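Local coordinates for protein ornithine carbamoyltransferase, mitochondrial (Coccidioides immitis, PDB 3SDS) that catalyses the transfer of a carbamoyl group from carbamoyl phosphate to L-ornithine, giving L-citrulline and phosphate in arginine biosynthesis, at residues 26-31 / 201-206; 42-47 / 338-343; 66-71 / 120-125. All blocks are in the same frame, centred on the assembly; numbering follows the deposited sequence.

Contact 1: residues 26-31 / 201-206; sequences LLSIAD and LFDLAI
Asp203, on helix 199-210, reaches into the turn formed by Ser28, Ile29 and Ala30, and it can be followed atom by atom. Its CB lies 3.9 Å from CG1 of Ile29, the first apolar touch. At the next atom the same Ile29 CG1 remains the neighbour, now 3.6 Å from CG of Asp203, and the two side chains pass each other at a slant. At the tip, OD1 accepts two hydrogen bonds. The backbone N of Ile29 donates to Asp203 OD1 over 2.9 Å, from above the carboxylate plane and 37° out of it, whereas OG of Ser28 gives a 3.1 Å bond to the same OD1 on its syn side, much closer to the plane. The other oxygen, OD2, is taken by the backbone N of His155, so the buried carboxylate has protein donors at both oxygens. His155 probably binds carbamoyl phosphate, as in related enzymes, which makes Asp203 a candidate second-shell residue there, acting through the backbone of His155.

Ser28 is bound twice over: with OG anti to its own backbone N (chi1 169°), it also accepts from Ala30 N at 3.0 Å, an ST turn that opens the 3-10 segment 29-31. This turn belongs to the carbamoyl phosphate-binding half of the chain and the helix to the ornithine-binding half, so the contact is an interdomain one. One turn further along the helix, Ile206 supplies the apolar side. Its CG2 is 4.1 Å from CB of Ile29, the two isoleucine side chains running antiparallel alongside one another, and 4.0 Å from Ala30 N.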
loop_
_atom_site.group_PDB
_atom_site.type_symbol
_atom_site.label_atom_id
_atom_site.label_comp_id
_atom_site.label_asym_id
_atom_site.label_seq_id
_atom_site.Cartn_x
_atom_site.Cartn_y
_atom_site.Cartn_z
ATOM N N LEU A 26 -17.072 8.824 -14.986
ATOM C CA LEU A 26 -17.439 10.049 -14.297
ATOM C C LEU A 26 -16.276 11.054 -14.392
ATOM O O LEU A 26 -15.311 10.960 -13.618
ATOM C CB LEU A 26 -17.813 9.773 -12.840
ATOM C CG LEU A 26 -18.254 10.981 -11.989
ATOM C CD1 LEU A 26 -19.518 11.658 -12.540
ATOM C CD2 LEU A 26 -18.471 10.632 -10.529
ATOM N N LEU A 27 -16.352 11.995 -15.345
ATOM C CA LEU A 27 -15.287 13.019 -15.519
ATOM C C LEU A 27 -15.632 14.407 -14.941
ATOM O O LEU A 27 -14.722 15.190 -14.602
ATOM C CB LEU A 27 -14.872 13.153 -16.999
ATOM C CG LEU A 27 -14.485 11.889 -17.800
ATOM C CD1 LEU A 27 -13.902 12.275 -19.141
ATOM C CD2 LEU A 27 -13.494 10.982 -17.044
ATOM N N SER A 28 -16.943 14.679 -14.824
ATOM C CA SER A 28 -17.499 15.989 -14.446
ATOM C C SER A 28 -18.984 15.850 -14.123
ATOM O O SER A 28 -19.656 14.980 -14.677
ATOM C CB SER A 28 -17.349 16.985 -15.613
ATOM O OG SER A 28 -18.093 18.178 -15.385
ATOM N N ILE A 29 -19.508 16.735 -13.277
ATOM C CA ILE A 29 -20.954 16.818 -13.047
ATOM C C ILE A 29 -21.734 17.070 -14.350
ATOM O O ILE A 29 -22.931 16.759 -14.450
ATOM C CB ILE A 29 -21.319 17.925 -12.037
ATOM C CG1 ILE A 29 -20.451 17.865 -10.775
ATOM C CG2 ILE A 29 -22.795 17.863 -11.680
ATOM C CD1 ILE A 29 -20.486 16.530 -10.017
ATOM N N ALA A 30 -21.061 17.632 -15.350
ATOM C CA ALA A 30 -21.673 17.827 -16.660
ATOM C C ALA A 30 -22.221 16.523 -17.289
ATOM O O ALA A 30 -23.081 16.581 -18.176
ATOM C CB ALA A 30 -20.701 18.507 -17.592
ATOM N N ASP A 31 -21.737 15.362 -16.830
ATOM C CA ASP A 31 -22.194 14.065 -17.356
ATOM C C ASP A 31 -23.448 13.535 -16.647
ATOM O O ASP A 31 -23.930 12.457 -16.988
ATOM C CB ASP A 31 -21.113 12.983 -17.221
ATOM C CG ASP A 31 -19.756 13.385 -17.798
ATOM O OD1 ASP A 31 -18.757 13.011 -17.139
ATOM O OD2 ASP A 31 -19.666 14.030 -18.883
ATOM N N LEU A 201 -14.793 25.193 -7.907
ATOM C CA LEU A 201 -15.894 26.096 -8.248
ATOM C C LEU A 201 -16.627 25.651 -9.525
ATOM O O LEU A 201 -17.869 25.570 -9.548
ATOM C CB LEU A 201 -15.395 27.529 -8.388
ATOM C CG LEU A 201 -16.367 28.507 -9.046
ATOM C CD1 LEU A 201 -17.654 28.614 -8.250
ATOM C CD2 LEU A 201 -15.720 29.870 -9.211
ATOM N N PHE A 202 -15.868 25.334 -10.572
ATOM C CA PHE A 202 -16.494 24.962 -11.842
ATOM C C PHE A 202 -17.601 23.912 -11.666
ATOM O O PHE A 202 -18.762 24.172 -12.053
ATOM C CB PHE A 202 -15.457 24.539 -12.882
ATOM C CG PHE A 202 -14.360 25.570 -13.112
ATOM C CD1 PHE A 202 -14.580 26.921 -12.843
ATOM C CD2 PHE A 202 -13.125 25.180 -13.616
ATOM C CE1 PHE A 202 -13.588 27.851 -13.037
ATOM C CE2 PHE A 202 -12.123 26.091 -13.818
ATOM C CZ PHE A 202 -12.343 27.440 -13.536
ATOM N N ASP A 203 -17.264 22.770 -11.048
ATOM C CA ASP A 203 -18.223 21.669 -10.852
ATOM C C ASP A 203 -19.338 22.014 -9.865
ATOM O O ASP A 203 -20.504 21.634 -10.084
ATOM C CB ASP A 203 -17.534 20.384 -10.411
ATOM C CG ASP A 203 -17.287 19.405 -11.557
ATOM O OD1 ASP A 203 -18.172 19.161 -12.407
ATOM O OD2 ASP A 203 -16.178 18.843 -11.578
ATOM N N LEU A 204 -18.987 22.728 -8.794
ATOM C CA LEU A 204 -19.975 23.212 -7.828
ATOM C C LEU A 204 -21.048 24.053 -8.547
ATOM O O LEU A 204 -22.268 23.806 -8.387
ATOM C CB LEU A 204 -19.284 24.015 -6.719
ATOM C CG LEU A 204 -20.059 24.739 -5.606
ATOM C CD1 LEU A 204 -21.019 23.813 -4.883
ATOM C CD2 LEU A 204 -19.089 25.369 -4.591
ATOM N N ALA A 205 -20.589 25.015 -9.361
ATOM C CA ALA A 205 -21.476 25.838 -10.208
ATOM C C ALA A 205 -22.436 25.009 -11.074
ATOM O O ALA A 205 -23.633 25.297 -11.099
ATOM C CB ALA A 205 -20.660 26.804 -11.090
ATOM N N ILE A 206 -21.906 24.005 -11.781
ATOM C CA ILE A 206 -22.718 23.128 -12.652
ATOM C C ILE A 206 -23.786 22.350 -11.843
ATOM O O ILE A 206 -24.922 22.172 -12.291
ATOM C CB ILE A 206 -21.809 22.141 -13.496
ATOM C CG1 ILE A 206 -20.909 22.912 -14.471
ATOM C CG2 ILE A 206 -22.646 21.106 -14.257
ATOM C CD1 ILE A 206 -19.862 22.055 -15.184
#

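Contact 2: residues 42-47 / 338-343; sequences RNASSY and AISALE
Tyr47 and Glu343 make one polar link between helices 34-51 and 327-347, whose short segments approach to 8.6 Å between axes at an angle of 123°. The phenol OH donates a 2.6 Å hydrogen bond to OE1 of Glu343. The OH lies above the carboxylate plane, while OE1 lies at the ring edge, near the ring plane. The two side chains meet at about a right angle, with ring and carboxylate planes 66° apart. The glutamate leaves its helix with CG anti to the backbone N, then bends at chi2, and its other oxygen, OE2, forms a salt bridge with Arg59. The carboxylate therefore has a charged and a neutral partner, which would favour its ionised form.

In Tyr47, chi1 of -60° sets CG beside the backbone N, and the ring that starts there has the carbonyl O of Asn43, one turn earlier in the same helix, over one face, offset toward the rim. CD2 of the ring touches CG2 of Ile339 at 3.8 Å.

Where the helices come nearest, the side chains are small: CB of Ala44 is 4.0 Å from CB of Ser340, and their CA atoms are 5.3 Å apart. Ser340 OG lies 3.7 Å from CB of Asn43 and hydrogen-bonds to the carbonyl O of Leu40, so it is bound to the partner helix as well. Such packing of the C-terminal helix against the first helix of the N-terminal domain is characteristic of the aspartate/ornithine carbamoyltransferase fold, whose last helix returns from the ornithine-binding domain to the carbamoyl phosphate-binding one.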
loop_
_atom_site.group_PDB
_atom_site.type_symbol
_atom_site.label_atom_id
_atom_site.label_comp_id
_atom_site.label_asym_id
_atom_site.label_seq_id
_atom_site.Cartn_x
_atom_site.Cartn_y
_atom_site.Cartn_z
ATOM N N ARG A 42 -28.574 11.540 -2.131
ATOM C CA ARG A 42 -29.422 10.805 -1.174
ATOM C C ARG A 42 -28.776 9.485 -0.721
ATOM O O ARG A 42 -28.759 9.186 0.473
ATOM C CB ARG A 42 -30.838 10.580 -1.699
ATOM C CG ARG A 42 -31.687 11.854 -1.682
ATOM C CD ARG A 42 -33.092 11.643 -2.241
ATOM N NE ARG A 42 -33.068 11.312 -3.667
ATOM C CZ ARG A 42 -33.521 12.100 -4.634
ATOM N NH1 ARG A 42 -34.048 13.284 -4.347
ATOM N NH2 ARG A 42 -33.445 11.701 -5.899
ATOM N N ASN A 43 -28.209 8.729 -1.662
ATOM C CA ASN A 43 -27.541 7.472 -1.324
ATOM C C ASN A 43 -26.402 7.643 -0.291
ATOM O O ASN A 43 -26.321 6.869 0.683
ATOM C CB ASN A 43 -27.063 6.711 -2.586
ATOM C CG ASN A 43 -28.227 6.238 -3.492
ATOM O OD1 ASN A 43 -29.419 6.396 -3.163
ATOM N ND2 ASN A 43 -27.879 5.675 -4.644
ATOM N N ALA A 44 -25.549 8.657 -0.491
ATOM C CA ALA A 44 -24.465 8.954 0.448
ATOM C C ALA A 44 -25.029 9.298 1.830
ATOM O O ALA A 44 -24.567 8.772 2.852
ATOM C CB ALA A 44 -23.557 10.070 -0.081
ATOM N N SER A 45 -26.049 10.147 1.860
ATOM C CA SER A 45 -26.701 10.479 3.113
ATOM C C SER A 45 -27.225 9.228 3.865
ATOM O O SER A 45 -27.025 9.086 5.096
ATOM C CB SER A 45 -27.847 11.430 2.856
ATOM O OG SER A 45 -28.451 11.743 4.082
ATOM N N SER A 46 -27.902 8.346 3.117
ATOM C CA SER A 46 -28.461 7.116 3.635
ATOM C C SER A 46 -27.380 6.168 4.181
ATOM O O SER A 46 -27.480 5.693 5.332
ATOM C CB SER A 46 -29.238 6.421 2.522
ATOM O OG SER A 46 -29.948 5.299 3.011
ATOM N N TYR A 47 -26.355 5.892 3.360
ATOM C CA TYR A 47 -25.284 4.973 3.749
ATOM C C TYR A 47 -24.548 5.460 5.008
ATOM O O TYR A 47 -24.163 4.651 5.879
ATOM C CB TYR A 47 -24.297 4.734 2.587
ATOM C CG TYR A 47 -24.899 4.122 1.319
ATOM C CD1 TYR A 47 -25.986 3.223 1.382
ATOM C CD2 TYR A 47 -24.368 4.418 0.061
ATOM C CE1 TYR A 47 -26.546 2.665 0.216
ATOM C CE2 TYR A 47 -24.918 3.861 -1.114
ATOM C CZ TYR A 47 -25.998 2.983 -1.025
ATOM O OH TYR A 47 -26.539 2.433 -2.176
ATOM N N ALA A 338 -17.594 8.994 -2.000
ATOM C CA ALA A 338 -16.888 7.929 -2.728
ATOM C C ALA A 338 -17.635 6.592 -2.744
ATOM O O ALA A 338 -17.633 5.897 -3.781
ATOM C CB ALA A 338 -15.488 7.737 -2.194
ATOM N N ILE A 339 -18.269 6.229 -1.621
ATOM C CA ILE A 339 -19.012 4.963 -1.549
ATOM C C ILE A 339 -20.141 5.003 -2.578
ATOM O O ILE A 339 -20.345 4.050 -3.357
ATOM C CB ILE A 339 -19.586 4.657 -0.118
ATOM C CG1 ILE A 339 -18.464 4.290 0.887
ATOM C CG2 ILE A 339 -20.684 3.539 -0.180
ATOM C CD1 ILE A 339 -18.915 4.198 2.371
ATOM N N SER A 340 -20.855 6.124 -2.583
ATOM C CA SER A 340 -21.999 6.318 -3.476
ATOM C C SER A 340 -21.556 6.231 -4.943
ATOM O O SER A 340 -22.175 5.510 -5.747
ATOM C CB SER A 340 -22.631 7.680 -3.190
ATOM O OG SER A 340 -23.797 7.899 -3.944
ATOM N N ALA A 341 -20.466 6.936 -5.269
ATOM C CA ALA A 341 -19.995 7.018 -6.642
ATOM C C ALA A 341 -19.451 5.692 -7.170
ATOM O O ALA A 341 -19.745 5.308 -8.319
ATOM C CB ALA A 341 -18.977 8.123 -6.802
ATOM N N LEU A 342 -18.661 5.004 -6.344
ATOM C CA LEU A 342 -18.124 3.702 -6.724
ATOM C C LEU A 342 -19.234 2.660 -6.851
ATOM O O LEU A 342 -19.180 1.842 -7.774
ATOM C CB LEU A 342 -17.054 3.204 -5.737
ATOM C CG LEU A 342 -15.777 4.007 -5.502
ATOM C CD1 LEU A 342 -15.253 3.707 -4.114
ATOM C CD2 LEU A 342 -14.725 3.690 -6.532
ATOM N N GLU A 343 -20.222 2.657 -5.948
ATOM C CA GLU A 343 -21.368 1.752 -6.135
ATOM C C GLU A 343 -22.049 1.979 -7.487
ATOM O O GLU A 343 -22.390 1.011 -8.191
ATOM C CB GLU A 343 -22.421 1.884 -5.029
ATOM C CG GLU A 343 -23.448 0.741 -5.017
ATOM C CD GLU A 343 -24.837 1.189 -4.570
ATOM O OE1 GLU A 343 -24.984 2.381 -4.212
ATOM O OE2 GLU A 343 -25.785 0.345 -4.586
#

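Contact 3: residues 66-71 / 120-125; sequences GKTVAM and SMVSCI
Ala70, Thr68 and Ser123 have the most surface buried where strand 68-73 runs beside the chain entering strand 124-128. Ala70 is held through its backbone: its N donates to the carbonyl O of Cys124 at 2.9 Å (N-H...O 157°), and its own O receives a CA-H...O contact from Ile125 CA at 3.4 Å. This is the parallel pairing of Ala70 with Ile125. The methyl of Ala70 lies 4.1 Å from CG1 of Val122, and Met96 of strand 94-98 touches Ala70, Thr68 and Val122 alike.

Thr68 offers its carbonyl O to Ser123 N at 3.0 Å, an almost straight bond (166°) that meets the oxygen nearly along the C=O axis. At the N of the same Thr68 a water takes the place of a direct bond to 120-125: it accepts from Thr68 N and is also bonded to Ser123 OG at 2.7 Å. In Ser123, chi1 of -55° sets OG beside its own backbone N, where it meets the water and, at 3.6 Å, CD of Lys67. Thr68 also packs on Gly86 of the second subunit, which places this end of the parallel sheet of the carbamoyl phosphate-binding domain at the trimer interface.

Because both direct bonds are between backbone groups, the strand pairing itself depends little on side-chain chemistry; the serine hydroxyl adds a water-mediated link beside the Ser123-Thr68 bond.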
loop_
_atom_site.group_PDB
_atom_site.type_symbol
_atom_site.label_atom_id
_atom_site.label_comp_id
_atom_site.label_asym_id
_atom_site.label_seq_id
_atom_site.Cartn_x
_atom_site.Cartn_y
_atom_site.Cartn_z
ATOM N N GLY A 66 -12.826 -9.744 -3.963
ATOM C CA GLY A 66 -12.034 -10.312 -5.044
ATOM C C GLY A 66 -11.505 -9.250 -6.007
ATOM O O GLY A 66 -10.660 -9.565 -6.858
ATOM N N LYS A 67 -11.964 -7.996 -5.871
ATOM C CA LYS A 67 -11.690 -6.969 -6.870
ATOM C C LYS A 67 -10.739 -5.853 -6.465
ATOM O O LYS A 67 -10.716 -5.421 -5.303
ATOM C CB LYS A 67 -12.987 -6.386 -7.401
ATOM C CG LYS A 67 -13.919 -7.463 -7.867
ATOM C CD LYS A 67 -14.997 -6.994 -8.809
ATOM C CE LYS A 67 -15.719 -8.224 -9.330
ATOM N NZ LYS A 67 -17.080 -7.874 -9.733
ATOM N N THR A 68 -9.946 -5.395 -7.438
ATOM C CA THR A 68 -8.965 -4.323 -7.227
ATOM C C THR A 68 -9.407 -3.016 -7.876
ATOM O O THR A 68 -9.904 -3.017 -9.021
ATOM C CB THR A 68 -7.616 -4.713 -7.829
ATOM O OG1 THR A 68 -7.230 -5.988 -7.309
ATOM C CG2 THR A 68 -6.549 -3.678 -7.505
ATOM N N VAL A 69 -9.229 -1.914 -7.152
ATOM C CA VAL A 69 -9.398 -0.582 -7.734
ATOM C C VAL A 69 -8.026 0.101 -7.802
ATOM O O VAL A 69 -7.335 0.220 -6.782
ATOM C CB VAL A 69 -10.385 0.261 -6.903
ATOM C CG1 VAL A 69 -10.443 1.718 -7.402
ATOM C CG2 VAL A 69 -11.755 -0.368 -6.911
ATOM N N ALA A 70 -7.613 0.546 -8.985
ATOM C CA ALA A 70 -6.319 1.246 -9.099
ATOM C C ALA A 70 -6.443 2.757 -8.886
ATOM O O ALA A 70 -7.287 3.417 -9.504
ATOM C CB ALA A 70 -5.656 0.952 -10.437
ATOM N N MET A 71 -5.613 3.301 -8.001
ATOM C CA MET A 71 -5.532 4.757 -7.795
ATOM C C MET A 71 -4.266 5.303 -8.456
ATOM O O MET A 71 -3.141 4.976 -8.037
ATOM C CB MET A 71 -5.514 5.106 -6.302
ATOM C CG MET A 71 -6.634 4.495 -5.468
ATOM S SD MET A 71 -6.513 4.896 -3.697
ATOM C CE MET A 71 -5.122 3.921 -3.151
ATOM N N SER A 120 -6.993 -3.862 -18.037
ATOM C CA SER A 120 -7.332 -5.254 -18.274
ATOM C C SER A 120 -7.154 -6.158 -17.036
ATOM O O SER A 120 -7.620 -7.310 -17.027
ATOM C CB SER A 120 -6.609 -5.799 -19.520
ATOM O OG SER A 120 -5.209 -5.915 -19.339
ATOM N N MET A 121 -6.505 -5.632 -15.992
ATOM C CA MET A 121 -6.226 -6.402 -14.748
ATOM C C MET A 121 -6.829 -5.749 -13.484
ATOM O O MET A 121 -6.523 -6.166 -12.373
ATOM C CB MET A 121 -4.711 -6.697 -14.561
ATOM C CG MET A 121 -4.001 -7.416 -15.732
ATOM S SD MET A 121 -2.209 -7.779 -15.496
ATOM C CE MET A 121 -1.398 -6.211 -15.780
ATOM N N VAL A 122 -7.688 -4.740 -13.653
ATOM C CA VAL A 122 -8.421 -4.137 -12.520
ATOM C C VAL A 122 -9.897 -3.938 -12.863
ATOM O O VAL A 122 -10.296 -4.078 -14.037
ATOM C CB VAL A 122 -7.798 -2.767 -12.035
ATOM C CG1 VAL A 122 -6.276 -2.882 -11.823
ATOM C CG2 VAL A 122 -8.120 -1.634 -12.985
ATOM N N SER A 123 -10.703 -3.591 -11.858
ATOM C CA SER A 123 -12.125 -3.315 -12.083
ATOM C C SER A 123 -12.505 -1.827 -12.198
ATOM O O SER A 123 -13.621 -1.502 -12.661
ATOM C CB SER A 123 -12.948 -3.963 -10.987
ATOM O OG SER A 123 -12.641 -5.343 -10.928
ATOM N N CYS A 124 -11.602 -0.937 -11.767
ATOM C CA CYS A 124 -11.832 0.501 -11.843
ATOM C C CYS A 124 -10.532 1.275 -11.759
ATOM O O CYS A 124 -9.576 0.824 -11.144
ATOM C CB CYS A 124 -12.775 0.950 -10.714
ATOM S SG CYS A 124 -13.062 2.754 -10.613
ATOM N N ILE A 125 -10.501 2.457 -12.365
ATOM C CA ILE A 125 -9.396 3.405 -12.143
ATOM C C ILE A 125 -9.899 4.730 -11.579
ATOM O O ILE A 125 -10.763 5.375 -12.179
ATOM C CB ILE A 125 -8.570 3.682 -13.416
ATOM C CG1 ILE A 125 -8.128 2.364 -14.071
ATOM C CG2 ILE A 125 -7.373 4.554 -13.074
ATOM C CD1 ILE A 125 -7.631 2.494 -15.500
HETATM O O HOH W 1 -10.409 -6.500 -9.874
#

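Along the chain the segments come as 26-31, 42-47, 66-71, 120-125, 201-206 and 338-343, so contacts 1 and 2 interlace and both segments of contact 3 fall between their first and second halves. Contacts 1 and 2, centres about 17 Å apart, each join the carbamoyl phosphate-binding domain to the ornithine-binding domain, and helix 156-169 packs against both. Contact 3 belongs to the parallel sheet of the first domain alone; its centre is about 24 Å from that of contact 1 and 19 Å from that of contact 2, toward a neighbouring subunit. Two contacts thus tie the domains together, while the third builds one domain near the trimer interface.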